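PDB 2G7L: TetR-family transcriptional regulator from Streptomyces coelicolor, which probably binds operator DNA as a homodimer through an N-terminal helix-turn-helix domain and regulates transcription, most likely in response to a small ligand not yet known. Local coordinates for residues His67-Val78 and Ser99-Leu110; Ala143-Leu152 and Leu217-Val226. All blocks are in the same frame, centred on the assembly; numbering follows the deposited sequence.

Contact 1 (His67-Val78 and Ser99-Leu110); sequences HAAVLDALLGEV and SYTLVLFAHPQL
Leu110 enters the face of helix 63-74 as a knob in a hole made by His67, Val70, Leu71 and Leu74. Its CG lies anti to its carbonyl carbon (chi1 -62°), and its two methyls part company: CD2 rests 3.6 Å from CB of His67, while CD1 presses on CD1 of Leu74 at 3.3 Å, a pair closer than methyls normally pack. Leu71 and Leu110 run alongside each other, head to tail, and CD1 of Leu71 also meets CD1 of Leu104, roughly perpendicular to it, at 3.7 Å. CG2 of Val103 receives CD1 of Leu75 at 3.6 Å, and CG1 of Val103 reaches CG1 of Val78.

Two rings join in differently. Leu74 lays CD1 over one face of the His107 imidazole, a CH-pi contact 4.3 Å from the centroid and 12° off the normal, whereas CD2 of Leu75 comes to the edge of the Tyr100 ring.

Polar ends are served from beyond the two segments: His67 ND1 and Gln109 NE2 both hydrogen-bond to Ser113 OG, and Tyr100 OH to Thr157 OG1. Helix 63-74, which in TetR-family proteins connects the helix-turn-helix domain to the C-terminal, probably ligand-binding, domain, is seated here on helices 89-106 and 108-116. Interlocking branched side chains hold this junction, so a shift of either helix could plausibly be passed to the DNA-binding helices through shape.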
loop_
_atom_site.group_PDB
_atom_site.type_symbol
_atom_site.label_atom_id
_atom_site.label_comp_id
_atom_site.label_asym_id
_atom_site.label_seq_id
_atom_site.Cartn_x
_atom_site.Cartn_y
_atom_site.Cartn_z
ATOM N N HIS A 67 -8.389 3.635 13.949
ATOM C CA HIS A 67 -8.889 3.667 12.542
ATOM C C HIS A 67 -9.250 2.268 12.088
ATOM O O HIS A 67 -10.260 2.091 11.434
ATOM C CB HIS A 67 -7.915 4.319 11.563
ATOM C CG HIS A 67 -7.728 5.788 11.785
ATOM N ND1 HIS A 67 -6.781 6.527 11.107
ATOM C CD2 HIS A 67 -8.342 6.650 12.629
ATOM C CE1 HIS A 67 -6.828 7.784 11.519
ATOM N NE2 HIS A 67 -7.758 7.881 12.451
ATOM N N ALA A 68 -8.444 1.279 12.469
ATOM C CA ALA A 68 -8.712 -0.130 12.096
ATOM C C ALA A 68 -10.102 -0.627 12.623
ATOM O O ALA A 68 -10.878 -1.253 11.866
ATOM C CB ALA A 68 -7.625 -1.031 12.566
ATOM N N ALA A 69 -10.382 -0.391 13.906
ATOM C CA ALA A 69 -11.717 -0.629 14.531
ATOM C C ALA A 69 -12.840 0.091 13.792
ATOM O O ALA A 69 -13.879 -0.475 13.535
ATOM C CB ALA A 69 -11.669 -0.161 15.988
ATOM N N VAL A 70 -12.634 1.350 13.428
ATOM C CA VAL A 70 -13.651 2.044 12.646
ATOM C C VAL A 70 -13.791 1.418 11.269
ATOM O O VAL A 70 -14.895 1.364 10.689
ATOM C CB VAL A 70 -13.306 3.536 12.488
ATOM C CG1 VAL A 70 -14.251 4.211 11.533
ATOM C CG2 VAL A 70 -13.319 4.247 13.916
ATOM N N LEU A 71 -12.658 1.014 10.677
ATOM C CA LEU A 71 -12.760 0.336 9.363
ATOM C C LEU A 71 -13.481 -0.946 9.545
ATOM O O LEU A 71 -14.372 -1.272 8.734
ATOM C CB LEU A 71 -11.381 0.099 8.695
ATOM C CG LEU A 71 -11.424 -0.601 7.333
ATOM C CD1 LEU A 71 -12.286 0.191 6.378
ATOM C CD2 LEU A 71 -9.976 -0.761 6.817
ATOM N N ASP A 72 -13.130 -1.700 10.583
ATOM C CA ASP A 72 -13.863 -2.947 10.826
ATOM C C ASP A 72 -15.385 -2.773 10.875
ATOM O O ASP A 72 -16.133 -3.442 10.155
ATOM C CB ASP A 72 -13.351 -3.690 12.039
ATOM C CG ASP A 72 -13.854 -5.134 12.080
ATOM O OD1 ASP A 72 -15.058 -5.306 12.311
ATOM O OD2 ASP A 72 -13.074 -6.106 11.925
ATOM N N ALA A 73 -15.840 -1.809 11.657
ATOM C CA ALA A 73 -17.246 -1.464 11.722
ATOM C C ALA A 73 -17.834 -1.302 10.317
ATOM O O ALA A 73 -18.873 -1.892 10.002
ATOM C CB ALA A 73 -17.422 -0.136 12.538
ATOM N N LEU A 74 -17.161 -0.518 9.474
ATOM C CA LEU A 74 -17.676 -0.144 8.125
ATOM C C LEU A 74 -17.735 -1.331 7.146
ATOM O O LEU A 74 -18.454 -1.308 6.137
ATOM C CB LEU A 74 -16.826 1.003 7.533
ATOM C CG LEU A 74 -16.935 2.358 8.257
ATOM C CD1 LEU A 74 -15.685 3.161 8.116
ATOM C CD2 LEU A 74 -18.112 3.189 7.712
ATOM N N LEU A 75 -17.016 -2.390 7.503
ATOM C CA LEU A 75 -16.934 -3.629 6.705
ATOM C C LEU A 75 -18.091 -4.595 6.957
ATOM O O LEU A 75 -18.147 -5.664 6.347
ATOM C CB LEU A 75 -15.601 -4.360 6.987
ATOM C CG LEU A 75 -14.411 -4.120 6.045
ATOM C CD1 LEU A 75 -14.558 -2.860 5.238
ATOM C CD2 LEU A 75 -13.085 -4.158 6.783
ATOM N N GLY A 76 -18.991 -4.247 7.890
ATOM C CA GLY A 76 -20.214 -5.013 8.080
ATOM C C GLY A 76 -21.163 -4.790 6.909
ATOM O O GLY A 76 -22.101 -5.580 6.692
ATOM N N GLU A 77 -20.934 -3.724 6.149
ATOM C CA GLU A 77 -21.789 -3.429 4.999
ATOM C C GLU A 77 -21.511 -4.396 3.819
ATOM O O GLU A 77 -22.464 -4.901 3.196
ATOM C CB GLU A 77 -21.714 -1.943 4.590
ATOM C CG GLU A 77 -20.480 -1.551 3.734
ATOM C CD GLU A 77 -20.265 -0.022 3.612
ATOM O OE1 GLU A 77 -19.610 0.583 4.536
ATOM O OE2 GLU A 77 -20.709 0.551 2.565
ATOM N N VAL A 78 -20.230 -4.674 3.541
ATOM C CA VAL A 78 -19.838 -5.617 2.460
ATOM C C VAL A 78 -20.553 -7.000 2.430
ATOM O O VAL A 78 -20.770 -7.658 3.469
ATOM C CB VAL A 78 -18.245 -5.686 2.176
ATOM C CG1 VAL A 78 -17.410 -5.056 3.271
ATOM C CG2 VAL A 78 -17.752 -7.116 1.855
ATOM N N SER A 99 -16.248 -4.876 -3.391
ATOM C CA SER A 99 -16.982 -4.158 -2.371
ATOM C C SER A 99 -16.098 -3.802 -1.215
ATOM O O SER A 99 -16.239 -2.704 -0.718
ATOM C CB SER A 99 -18.317 -4.832 -1.970
ATOM O OG SER A 99 -18.188 -6.195 -1.653
ATOM N N TYR A 100 -15.147 -4.652 -0.816
ATOM C CA TYR A 100 -14.110 -4.197 0.118
ATOM C C TYR A 100 -13.452 -2.930 -0.381
ATOM O O TYR A 100 -13.412 -1.910 0.328
ATOM C CB TYR A 100 -13.086 -5.282 0.338
ATOM C CG TYR A 100 -11.866 -4.886 1.140
ATOM C CD1 TYR A 100 -11.935 -4.774 2.531
ATOM C CD2 TYR A 100 -10.599 -4.696 0.519
ATOM C CE1 TYR A 100 -10.819 -4.450 3.301
ATOM C CE2 TYR A 100 -9.464 -4.397 1.295
ATOM C CZ TYR A 100 -9.588 -4.267 2.681
ATOM O OH TYR A 100 -8.511 -3.971 3.475
ATOM N N THR A 101 -12.991 -2.948 -1.634
ATOM C CA THR A 101 -12.311 -1.805 -2.248
ATOM C C THR A 101 -13.175 -0.527 -2.281
ATOM O O THR A 101 -12.679 0.559 -2.028
ATOM C CB THR A 101 -11.806 -2.147 -3.694
ATOM O OG1 THR A 101 -10.892 -3.243 -3.619
ATOM C CG2 THR A 101 -11.058 -0.981 -4.294
ATOM N N LEU A 102 -14.454 -0.682 -2.607
ATOM C CA LEU A 102 -15.382 0.446 -2.635
ATOM C C LEU A 102 -15.581 1.057 -1.243
ATOM O O LEU A 102 -15.707 2.252 -1.138
ATOM C CB LEU A 102 -16.732 -0.000 -3.215
ATOM C CG LEU A 102 -16.683 -0.174 -4.744
ATOM C CD1 LEU A 102 -17.829 -1.050 -5.208
ATOM C CD2 LEU A 102 -16.634 1.157 -5.506
ATOM N N VAL A 103 -15.566 0.263 -0.181
ATOM C CA VAL A 103 -15.535 0.928 1.140
ATOM C C VAL A 103 -14.243 1.685 1.400
ATOM O O VAL A 103 -14.280 2.790 1.871
ATOM C CB VAL A 103 -16.133 0.121 2.381
ATOM C CG1 VAL A 103 -16.507 -1.317 2.083
ATOM C CG2 VAL A 103 -15.377 0.325 3.723
ATOM N N LEU A 104 -13.115 1.137 0.989
ATOM C CA LEU A 104 -11.835 1.854 1.109
ATOM C C LEU A 104 -11.784 3.134 0.284
ATOM O O LEU A 104 -11.263 4.123 0.749
ATOM C CB LEU A 104 -10.685 0.928 0.747
ATOM C CG LEU A 104 -9.911 0.100 1.798
ATOM C CD1 LEU A 104 -10.612 -0.096 3.084
ATOM C CD2 LEU A 104 -9.404 -1.197 1.289
ATOM N N PHE A 105 -12.317 3.120 -0.933
ATOM C CA PHE A 105 -12.307 4.317 -1.796
ATOM C C PHE A 105 -13.142 5.434 -1.170
ATOM O O PHE A 105 -12.833 6.595 -1.354
ATOM C CB PHE A 105 -12.881 4.007 -3.194
ATOM C CG PHE A 105 -11.839 3.503 -4.231
ATOM C CD1 PHE A 105 -10.907 2.514 -3.903
ATOM C CD2 PHE A 105 -11.833 4.013 -5.529
ATOM C CE1 PHE A 105 -9.936 2.025 -4.874
ATOM C CE2 PHE A 105 -10.904 3.520 -6.500
ATOM C CZ PHE A 105 -9.943 2.527 -6.148
ATOM N N ALA A 106 -14.205 5.079 -0.443
ATOM C CA ALA A 106 -14.997 6.051 0.347
ATOM C C ALA A 106 -14.195 6.618 1.522
ATOM O O ALA A 106 -14.424 7.747 1.924
ATOM C CB ALA A 106 -16.318 5.420 0.827
ATOM N N HIS A 107 -13.232 5.849 2.060
ATOM C CA HIS A 107 -12.460 6.283 3.228
ATOM C C HIS A 107 -10.922 6.095 3.103
ATOM O O HIS A 107 -10.313 5.274 3.841
ATOM C CB HIS A 107 -12.978 5.579 4.480
ATOM C CG HIS A 107 -14.448 5.741 4.691
ATOM N ND1 HIS A 107 -14.993 6.828 5.344
ATOM C CD2 HIS A 107 -15.491 4.962 4.318
ATOM C CE1 HIS A 107 -16.308 6.712 5.367
ATOM N NE2 HIS A 107 -16.636 5.596 4.742
ATOM N N PRO A 108 -10.278 6.859 2.171
ATOM C CA PRO A 108 -8.866 6.552 1.835
ATOM C C PRO A 108 -7.905 6.591 2.969
ATOM O O PRO A 108 -6.978 5.779 3.001
ATOM C CB PRO A 108 -8.543 7.551 0.701
ATOM C CG PRO A 108 -9.899 7.684 -0.008
ATOM C CD PRO A 108 -10.812 7.896 1.260
ATOM N N GLN A 109 -8.154 7.455 3.953
ATOM C CA GLN A 109 -7.337 7.433 5.153
ATOM C C GLN A 109 -7.465 6.147 5.934
ATOM O O GLN A 109 -6.504 5.737 6.559
ATOM C CB GLN A 109 -7.637 8.629 6.059
ATOM C CG GLN A 109 -6.778 8.680 7.323
ATOM C CD GLN A 109 -5.283 8.632 7.046
ATOM O OE1 GLN A 109 -4.784 9.435 6.248
ATOM N NE2 GLN A 109 -4.548 7.713 7.735
ATOM N N LEU A 110 -8.633 5.474 5.881
ATOM C CA LEU A 110 -8.709 4.132 6.485
ATOM C C LEU A 110 -7.870 3.081 5.763
ATOM O O LEU A 110 -7.236 2.237 6.419
ATOM C CB LEU A 110 -10.184 3.656 6.636
ATOM C CG LEU A 110 -11.070 4.542 7.577
ATOM C CD1 LEU A 110 -12.475 3.930 7.696
ATOM C CD2 LEU A 110 -10.388 4.742 8.956
#

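Contact 2 (Ala143-Leu152 and Leu217-Val226)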
loop_
_atom_site.group_PDB
_atom_site.type_symbol
_atom_site.label_atom_id
_atom_site.label_comp_id
_atom_site.label_asym_id
_atom_site.label_seq_id
_atom_site.Cartn_x
_atom_site.Cartn_y
_atom_site.Cartn_z
ATOM N N ALA A 143 -0.981 -23.280 1.028
ATOM C CA ALA A 143 -0.002 -22.227 1.315
ATOM C C ALA A 143 -0.247 -21.016 0.415
ATOM O O ALA A 143 -0.191 -19.863 0.858
ATOM C CB ALA A 143 1.400 -22.736 1.170
ATOM N N GLN A 144 -0.605 -21.285 -0.842
ATOM C CA GLN A 144 -0.847 -20.266 -1.849
ATOM C C GLN A 144 -2.150 -19.575 -1.603
ATOM O O GLN A 144 -2.316 -18.347 -1.881
ATOM C CB GLN A 144 -0.845 -20.878 -3.245
ATOM C CG GLN A 144 0.555 -21.311 -3.634
ATOM C CD GLN A 144 0.593 -22.353 -4.771
ATOM O OE1 GLN A 144 1.279 -23.358 -4.651
ATOM N NE2 GLN A 144 -0.091 -22.078 -5.863
ATOM N N VAL A 145 -3.138 -20.323 -1.109
ATOM C CA VAL A 145 -4.389 -19.595 -0.781
ATOM C C VAL A 145 -4.240 -18.706 0.482
ATOM O O VAL A 145 -4.797 -17.661 0.522
ATOM C CB VAL A 145 -5.735 -20.408 -0.965
ATOM C CG1 VAL A 145 -5.563 -21.847 -1.523
ATOM C CG2 VAL A 145 -6.774 -20.168 0.090
ATOM N N ALA A 146 -3.426 -19.138 1.427
ATOM C CA ALA A 146 -3.170 -18.456 2.684
ATOM C C ALA A 146 -2.371 -17.145 2.465
ATOM O O ALA A 146 -2.815 -16.102 2.918
ATOM C CB ALA A 146 -2.382 -19.437 3.642
ATOM N N TRP A 147 -1.220 -17.214 1.752
ATOM C CA TRP A 147 -0.447 -16.026 1.388
ATOM C C TRP A 147 -1.154 -15.198 0.325
ATOM O O TRP A 147 -1.038 -13.959 0.290
ATOM C CB TRP A 147 0.970 -16.421 0.990
ATOM C CG TRP A 147 1.811 -16.927 2.141
ATOM C CD1 TRP A 147 1.371 -17.378 3.327
ATOM C CD2 TRP A 147 3.251 -17.031 2.178
ATOM N NE1 TRP A 147 2.460 -17.815 4.127
ATOM C CE2 TRP A 147 3.611 -17.603 3.418
ATOM C CE3 TRP A 147 4.267 -16.669 1.287
ATOM C CZ2 TRP A 147 4.959 -17.822 3.794
ATOM C CZ3 TRP A 147 5.574 -16.907 1.644
ATOM C CH2 TRP A 147 5.913 -17.477 2.877
ATOM N N GLY A 148 -1.984 -15.839 -0.495
ATOM C CA GLY A 148 -2.680 -15.125 -1.528
ATOM C C GLY A 148 -3.735 -14.150 -1.064
ATOM O O GLY A 148 -3.901 -13.063 -1.604
ATOM N N VAL A 149 -4.545 -14.528 -0.101
ATOM C CA VAL A 149 -5.613 -13.608 0.322
ATOM C C VAL A 149 -5.000 -12.344 1.001
ATOM O O VAL A 149 -5.548 -11.313 0.837
ATOM C CB VAL A 149 -6.647 -14.305 1.318
ATOM C CG1 VAL A 149 -7.451 -15.457 0.569
ATOM C CG2 VAL A 149 -5.897 -14.909 2.438
ATOM N N ASP A 150 -3.930 -12.475 1.790
ATOM C CA ASP A 150 -3.129 -11.323 2.254
ATOM C C ASP A 150 -2.737 -10.378 1.102
ATOM O O ASP A 150 -2.981 -9.151 1.143
ATOM C CB ASP A 150 -1.873 -11.872 2.937
ATOM C CG ASP A 150 -2.068 -12.084 4.457
ATOM O OD1 ASP A 150 -3.223 -12.393 4.886
ATOM O OD2 ASP A 150 -1.068 -11.920 5.232
ATOM N N LYS A 151 -2.218 -10.951 0.008
ATOM C CA LYS A 151 -1.834 -10.178 -1.177
ATOM C C LYS A 151 -2.989 -9.551 -1.877
ATOM O O LYS A 151 -2.890 -8.407 -2.285
ATOM C CB LYS A 151 -1.038 -11.053 -2.185
ATOM C CG LYS A 151 0.436 -11.119 -1.769
ATOM C CD LYS A 151 0.904 -12.436 -1.140
ATOM C CE LYS A 151 2.016 -12.285 0.069
ATOM N NZ LYS A 151 1.291 -12.705 1.386
ATOM N N LEU A 152 -4.097 -10.287 -2.065
ATOM C CA LEU A 152 -5.330 -9.664 -2.649
ATOM C C LEU A 152 -5.897 -8.516 -1.784
ATOM O O LEU A 152 -6.389 -7.497 -2.277
ATOM C CB LEU A 152 -6.392 -10.738 -2.843
ATOM C CG LEU A 152 -6.222 -11.772 -3.947
ATOM C CD1 LEU A 152 -7.088 -12.980 -3.645
ATOM C CD2 LEU A 152 -6.453 -11.091 -5.379
ATOM N N LEU A 217 -3.062 -11.098 -10.049
ATOM C CA LEU A 217 -2.757 -11.700 -8.760
ATOM C C LEU A 217 -3.315 -13.098 -8.688
ATOM O O LEU A 217 -2.630 -14.029 -8.234
ATOM C CB LEU A 217 -3.349 -10.809 -7.631
ATOM C CG LEU A 217 -2.393 -9.633 -7.315
ATOM C CD1 LEU A 217 -3.149 -8.611 -6.579
ATOM C CD2 LEU A 217 -1.243 -10.182 -6.413
ATOM N N VAL A 218 -4.564 -13.267 -9.095
ATOM C CA VAL A 218 -5.163 -14.681 -9.039
ATOM C C VAL A 218 -4.365 -15.696 -9.879
ATOM O O VAL A 218 -3.889 -16.793 -9.408
ATOM C CB VAL A 218 -6.691 -14.618 -9.396
ATOM C CG1 VAL A 218 -7.282 -15.991 -9.395
ATOM C CG2 VAL A 218 -7.412 -13.790 -8.273
ATOM N N ASN A 219 -4.071 -15.270 -11.104
ATOM C CA ASN A 219 -3.196 -16.073 -12.000
ATOM C C ASN A 219 -1.873 -16.348 -11.361
ATOM O O ASN A 219 -1.401 -17.484 -11.290
ATOM C CB ASN A 219 -3.008 -15.330 -13.293
ATOM C CG ASN A 219 -4.224 -15.399 -14.120
ATOM O OD1 ASN A 219 -5.082 -16.240 -13.838
ATOM N ND2 ASN A 219 -4.363 -14.512 -15.131
ATOM N N GLY A 220 -1.240 -15.325 -10.809
ATOM C CA GLY A 220 0.035 -15.654 -10.133
ATOM C C GLY A 220 -0.064 -16.464 -8.877
ATOM O O GLY A 220 0.778 -17.300 -8.587
ATOM N N ILE A 221 -1.034 -16.124 -8.030
ATOM C CA ILE A 221 -1.188 -16.873 -6.763
ATOM C C ILE A 221 -1.399 -18.385 -7.037
ATOM O O ILE A 221 -0.715 -19.253 -6.448
ATOM C CB ILE A 221 -2.347 -16.320 -5.916
ATOM C CG1 ILE A 221 -1.984 -14.934 -5.326
ATOM C CG2 ILE A 221 -2.772 -17.354 -4.784
ATOM C CD1 ILE A 221 -3.228 -14.126 -4.960
ATOM N N THR A 222 -2.304 -18.691 -7.966
ATOM C CA THR A 222 -2.644 -20.115 -8.217
ATOM C C THR A 222 -1.473 -20.876 -8.822
ATOM O O THR A 222 -1.348 -22.082 -8.589
ATOM C CB THR A 222 -3.883 -20.291 -9.070
ATOM O OG1 THR A 222 -3.734 -19.575 -10.309
ATOM C CG2 THR A 222 -5.133 -19.755 -8.338
ATOM N N ARG A 223 -0.552 -20.168 -9.503
ATOM C CA ARG A 223 0.520 -20.864 -10.155
ATOM C C ARG A 223 1.881 -20.830 -9.531
ATOM O O ARG A 223 2.782 -21.538 -9.970
ATOM C CB ARG A 223 0.524 -20.596 -11.641
ATOM C CG ARG A 223 1.181 -19.405 -12.089
ATOM C CD ARG A 223 0.309 -18.770 -13.185
ATOM N NE ARG A 223 -0.756 -19.652 -13.668
ATOM C CZ ARG A 223 -1.555 -19.384 -14.709
ATOM N NH1 ARG A 223 -1.428 -18.258 -15.409
ATOM N NH2 ARG A 223 -2.507 -20.257 -15.055
ATOM N N THR A 224 2.021 -20.113 -8.427
ATOM C CA THR A 224 3.346 -19.948 -7.813
ATOM C C THR A 224 3.416 -20.608 -6.461
ATOM O O THR A 224 2.787 -20.158 -5.541
ATOM C CB THR A 224 3.712 -18.425 -7.630
ATOM O OG1 THR A 224 3.472 -17.687 -8.835
ATOM C CG2 THR A 224 5.126 -18.272 -7.214
ATOM N N PRO A 225 4.176 -21.696 -6.334
ATOM C CA PRO A 225 4.410 -22.360 -5.047
ATOM C C PRO A 225 5.083 -21.445 -4.011
ATOM O O PRO A 225 5.949 -20.607 -4.374
ATOM C CB PRO A 225 5.375 -23.491 -5.410
ATOM C CG PRO A 225 5.121 -23.751 -6.846
ATOM C CD PRO A 225 4.837 -22.412 -7.451
ATOM N N VAL A 226 4.670 -21.595 -2.744
ATOM C CA VAL A 226 5.366 -20.980 -1.653
ATOM C C VAL A 226 6.533 -21.807 -1.151
ATOM O O VAL A 226 6.374 -22.984 -0.769
ATOM C CB VAL A 226 4.449 -20.259 -0.554
ATOM C CG1 VAL A 226 3.064 -20.160 -0.947
ATOM C CG2 VAL A 226 4.685 -20.712 0.807
#
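Helix 143-152 and helix 217-223 run nearly antiparallel, at 150° between their directions, with their axes 9.0 Å apart at closest approach. Gly148 and Ile221 mark the close point, their CA atoms 5.7 Å apart, and the glycine lets the helices come together here. After Arg223 the chain leaves the helix and carries Val226 back to the start of the first segment.

At the close point Ile221 lays CD1 against CA and O of Gly148, and the same methyl meets CG of Leu152. Leu152 in turn sets CD2 against CB of Leu217, at 3.8 Å, and near CG2 of Val218.

Gln144 reaches over to the end of helix 217-223, its chain extended beyond CG. Its NE2 donates to Ile221 O at 3.0 Å, with an N-H...O angle of 147°; the donor lies in the carbonyl plane, though the oxygen is tilted 21° from the amide plane of the glutamine. The amide oxygen OE1 sits 3.3 Å from CA of Pro225. A leucine here would probably leave Ile221 O without the side-chain amide donor and hold the extended 224-226 segment less firmly.

Val226 closes the other end. CG1 packs on CB of Ala143, and CG2 stands almost straight above the Trp147 six-membered ring, a CH-pi contact 3.9 Å from the centroid.

Arg209 of the second subunit makes a cation-pi contact with Trp147 and a salt bridge to Asp150, and Asn219 of that subunit hydrogen-bonds to Thr224 OG1. These two helices thus form part of the dimer interface, as in TetR relatives: apolar packing and one side-chain amide bond within the subunit help shape a surface that the second subunit meets by packing as well as by charge and hydrogen bonds.

Read from the N terminus, contact 1 comes first: segment 67-78 closes the helix that follows the helix-turn-helix, and after a 20-residue link the chain returns as 99-110. That loop is shut before Ala143 opens contact 2, which spans a longer excursion of 64 residues, so the two stand in series, neither nested nor crossed. Their centres are 23 Å apart and their nearest atoms about 6 Å, without touching. Helix 142-161 bridges them: Tyr100 and Leu104 of contact 1 pack on Leu153 and Ala160 in its second half, while its first half belongs to contact 2. Contact 1 ties the connecting helix to the C-terminal helical domain; contact 2 lies at the second subunit.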